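Local coordinates for neutral ceramidase (Pseudomonas aeruginosa, PDB 2ZWS), which catalyses the hydrolysis of the N-acyl bond of ceramides to sphingosine and free fatty acid, and also the reverse synthesis, using a zinc ion, at residues L163-L166 against K167-D170; E411-V414 against M415-V418. All blocks are in the same frame, centred on the assembly; numbering follows the deposited sequence.

How the contacts relate
Both contacts are local, one at the tail of a short helix and the other at the head of a long one. Contact 1, residues 163-170, is partly buried and lies farther from the chain's centre. Its bonds are those of a turn, and L163, L166 and K167 are exposed. Contact 2, residues 411-418, is buried throughout and runs from a zinc ligand into helix 414-428. Its chemistry is metal binding, a capping hydroxyl and apolar packing. The two touch through M415, whose CG lies 3.5 Å from ND2 of N168 and 3.7 Å from CE1 of H165. E454 joins them as well, since it is hydrogen-bonded to both N168 and T413.

Contact 1 of 2, residues L163-L166 against K167-D170; sequences LSHL and KNPD
A type I beta turn from H165 to N168 follows the short helix at 162-165. H165 O is its central acceptor. It accepts from the backbone N of N168 at 3.2 Å and from ND2 of the same residue at 2.9 Å. Both donors come from the same face of the carbonyl plane. The backbone donor stands well above that plane, while ND2 is tilted 24° from it. The side-chain bond is the more bent, with an N-H...O angle of 132°. N168 CG lies beside its own backbone N (chi1 -64°), and this brings ND2 back to H165 O. The amide has further partners: OD1 bonds to T451 OG1 and ND2 to E454 OE2. Several bonds therefore fix its rotation. One residue earlier, K167 N donates to S164 O at 3.0 Å. The aliphatic part of K167 then runs back along the helix end. Its CG rests 3.5 Å from L163 O, and CE comes 4.2 Å from L163 CD2. The H165 side chain starts out away from residues 167-170, and its NE2 bonds to Y174 O. The arrangement is that of a type I turn at the end region of a helix, with an asparagine side chain reinforcing the turn's backbone bond.

Contact 2 of 2, residues E411-V414 against M415-V418; sequences EFTV and MAGV. With ZN (zinc ion), chain B.
T413 is the N-cap of helix 414-428, and its side chain carries the cap. The hydroxyl sits between the backbone N and the carbonyl carbon (chi1 58°). This brings OG1 round to the first turn of the helix. There it accepts from A416 N at 3.3 Å, with an N-H...O angle of 149°, and lies 3.2 Å from A416 CB. OG1 is also hydrogen-bonded to E454 OE1, so the cap is tied to helix 452-457. The first helical backbone bond follows: G417 N donates to T413 O at 3.0 Å, and V418 N to V414 O in the same i to i+4 pattern. V414 and V418 lie side by side, pointing the same way, with V414 CG1 4.1 Å from V418 CG2. The ring of F412 reaches A416 CB through CD2 and packs edge-to-face with F438 and Y475. E411 runs into the active site, extended beyond CG. Past CB, its CG lies 4.1 Å from the zinc ion, and CD carries the two ligand oxygens. H97, H204, Y448 and a water also bind the metal. Y441 OH is hydrogen-bonded to OE1 and Y445 OH to OE2. These E411 oxygens bind the zinc ion unevenly: OE1 at 2.1 Å and OE2 at 2.5 Å.

Contact 1 of 2, residues L163-L166 against K167-D170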
loop_
_atom_site.group_PDB
_atom_site.type_symbol
_atom_site.label_atom_id
_atom_site.label_comp_id
_atom_site.label_asym_id
_atom_site.label_seq_id
_atom_site.Cartn_x
_atom_site.Cartn_y
_atom_site.Cartn_z
ATOM N N LEU A 163 14.675 -21.455 -4.521
ATOM C CA LEU A 163 15.770 -22.236 -3.946
ATOM C C LEU A 163 15.700 -22.224 -2.413
ATOM O O LEU A 163 15.890 -23.264 -1.771
ATOM C CB LEU A 163 17.104 -21.668 -4.425
ATOM C CG LEU A 163 18.389 -22.294 -3.904
ATOM C CD1 LEU A 163 19.417 -22.109 -4.987
ATOM C CD2 LEU A 163 18.848 -21.632 -2.616
ATOM N N SER A 164 15.416 -21.048 -1.834
ATOM C CA SER A 164 15.336 -20.895 -0.381
ATOM C C SER A 164 14.075 -21.554 0.161
ATOM O O SER A 164 14.097 -22.186 1.216
ATOM C CB SER A 164 15.331 -19.406 0.003
ATOM O OG SER A 164 16.555 -18.783 -0.317
ATOM N N HIS A 165 12.975 -21.418 -0.574
ATOM C CA HIS A 165 11.693 -21.983 -0.144
ATOM C C HIS A 165 11.807 -23.509 0.016
ATOM O O HIS A 165 11.266 -24.097 0.949
ATOM C CB HIS A 165 10.597 -21.649 -1.149
ATOM C CG HIS A 165 9.271 -22.292 -0.861
ATOM N ND1 HIS A 165 8.394 -21.811 0.092
ATOM C CD2 HIS A 165 8.681 -23.387 -1.399
ATOM C CE1 HIS A 165 7.310 -22.571 0.104
ATOM N NE2 HIS A 165 7.468 -23.548 -0.778
ATOM N N LEU A 166 12.525 -24.117 -0.919
ATOM C CA LEU A 166 12.716 -25.565 -0.941
ATOM C C LEU A 166 13.614 -26.069 0.172
ATOM O O LEU A 166 13.729 -27.293 0.352
ATOM C CB LEU A 166 13.247 -26.000 -2.308
ATOM C CG LEU A 166 12.300 -25.728 -3.478
ATOM C CD1 LEU A 166 13.003 -26.009 -4.817
ATOM C CD2 LEU A 166 11.018 -26.521 -3.368
ATOM N N LYS A 167 14.268 -25.167 0.905
ATOM C CA LYS A 167 15.076 -25.587 2.053
ATOM C C LYS A 167 14.213 -25.897 3.274
ATOM O O LYS A 167 14.705 -26.459 4.249
ATOM C CB LYS A 167 16.137 -24.547 2.429
ATOM C CG LYS A 167 17.146 -24.162 1.340
ATOM C CD LYS A 167 17.981 -25.341 0.874
ATOM C CE LYS A 167 19.207 -24.855 0.114
ATOM N NZ LYS A 167 19.807 -25.932 -0.724
ATOM N N ASN A 168 12.933 -25.502 3.256
ATOM C CA ASN A 168 12.030 -25.807 4.367
ATOM C C ASN A 168 11.614 -27.274 4.340
ATOM O O ASN A 168 11.302 -27.800 3.276
ATOM C CB ASN A 168 10.783 -24.927 4.307
ATOM C CG ASN A 168 11.105 -23.447 4.487
ATOM O OD1 ASN A 168 11.605 -23.025 5.532
ATOM N ND2 ASN A 168 10.836 -22.664 3.449
ATOM N N PRO A 169 11.609 -27.937 5.511
ATOM C CA PRO A 169 11.218 -29.355 5.561
ATOM C C PRO A 169 9.707 -29.577 5.546
ATOM O O PRO A 169 9.252 -30.721 5.474
ATOM C CB PRO A 169 11.772 -29.813 6.912
ATOM C CG PRO A 169 11.751 -28.603 7.755
ATOM C CD PRO A 169 12.001 -27.423 6.835
ATOM N N ASP A 170 8.937 -28.493 5.613
ATOM C CA ASP A 170 7.505 -28.561 5.878
ATOM C C ASP A 170 6.641 -27.863 4.813
ATOM O O ASP A 170 5.754 -27.074 5.155
ATOM C CB ASP A 170 7.220 -27.953 7.266
ATOM C CG ASP A 170 7.555 -26.434 7.347
ATOM O OD1 ASP A 170 8.493 -25.959 6.665
ATOM O OD2 ASP A 170 6.882 -25.724 8.126
#

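Contact 2 of 2, residues E411-V414 against M415-V418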
loop_
_atom_site.group_PDB
_atom_site.type_symbol
_atom_site.label_atom_id
_atom_site.label_comp_id
_atom_site.label_asym_id
_atom_site.label_seq_id
_atom_site.Cartn_x
_atom_site.Cartn_y
_atom_site.Cartn_z
ATOM N N GLU A 411 7.573 -7.967 5.603
ATOM C CA GLU A 411 7.273 -8.852 4.468
ATOM C C GLU A 411 7.642 -10.270 4.849
ATOM O O GLU A 411 8.820 -10.576 4.940
ATOM C CB GLU A 411 8.094 -8.464 3.227
ATOM C CG GLU A 411 8.226 -6.981 2.974
ATOM C CD GLU A 411 8.482 -6.659 1.516
ATOM O OE1 GLU A 411 8.078 -7.431 0.578
ATOM O OE2 GLU A 411 9.080 -5.598 1.284
ATOM N N PHE A 412 6.652 -11.128 5.050
ATOM C CA PHE A 412 6.935 -12.504 5.441
ATOM C C PHE A 412 6.909 -13.407 4.224
ATOM O O PHE A 412 6.020 -13.327 3.406
ATOM C CB PHE A 412 5.899 -12.967 6.460
ATOM C CG PHE A 412 6.069 -12.331 7.810
ATOM C CD1 PHE A 412 5.811 -10.956 7.998
ATOM C CD2 PHE A 412 6.459 -13.090 8.900
ATOM C CE1 PHE A 412 6.002 -10.367 9.244
ATOM C CE2 PHE A 412 6.608 -12.504 10.149
ATOM C CZ PHE A 412 6.381 -11.126 10.324
ATOM N N THR A 413 7.871 -14.311 4.123
ATOM C CA THR A 413 7.808 -15.289 3.051
ATOM C C THR A 413 6.659 -16.239 3.316
ATOM O O THR A 413 6.112 -16.272 4.417
ATOM C CB THR A 413 9.052 -16.147 3.014
ATOM O OG1 THR A 413 9.202 -16.798 4.288
ATOM C CG2 THR A 413 10.274 -15.304 2.685
ATOM N N VAL A 414 6.296 -17.018 2.297
ATOM C CA VAL A 414 5.159 -17.951 2.421
ATOM C C VAL A 414 5.282 -18.782 3.716
ATOM O O VAL A 414 4.376 -18.775 4.545
ATOM C CB VAL A 414 5.039 -18.875 1.175
ATOM C CG1 VAL A 414 4.004 -20.017 1.404
ATOM C CG2 VAL A 414 4.682 -18.049 -0.073
ATOM N N MET A 415 6.400 -19.495 3.897
ATOM C CA MET A 415 6.497 -20.394 5.046
ATOM C C MET A 415 6.661 -19.632 6.356
ATOM O O MET A 415 6.234 -20.118 7.425
ATOM C CB MET A 415 7.627 -21.425 4.873
ATOM C CG MET A 415 7.392 -22.461 3.769
ATOM S SD MET A 415 5.674 -23.075 3.659
ATOM C CE MET A 415 5.356 -23.797 5.291
ATOM N N ALA A 416 7.248 -18.434 6.306
ATOM C CA ALA A 416 7.372 -17.657 7.554
ATOM C C ALA A 416 5.972 -17.290 8.066
ATOM O O ALA A 416 5.684 -17.394 9.269
ATOM C CB ALA A 416 8.259 -16.434 7.363
ATOM N N GLY A 417 5.100 -16.914 7.143
ATOM C CA GLY A 417 3.722 -16.563 7.500
ATOM C C GLY A 417 2.876 -17.781 7.824
ATOM O O GLY A 417 2.121 -17.802 8.819
ATOM N N VAL A 418 3.004 -18.815 6.987
ATOM C CA VAL A 418 2.249 -20.054 7.209
ATOM C C VAL A 418 2.559 -20.678 8.579
ATOM O O VAL A 418 1.658 -21.123 9.274
ATOM C CB VAL A 418 2.452 -21.091 6.067
ATOM C CG1 VAL A 418 1.833 -22.440 6.451
ATOM C CG2 VAL A 418 1.825 -20.568 4.790
HETATM ZN ZN ZN B . 8.730 -6.388 -1.073
HETATM O O HOH W 1 9.707 -4.929 -2.252
#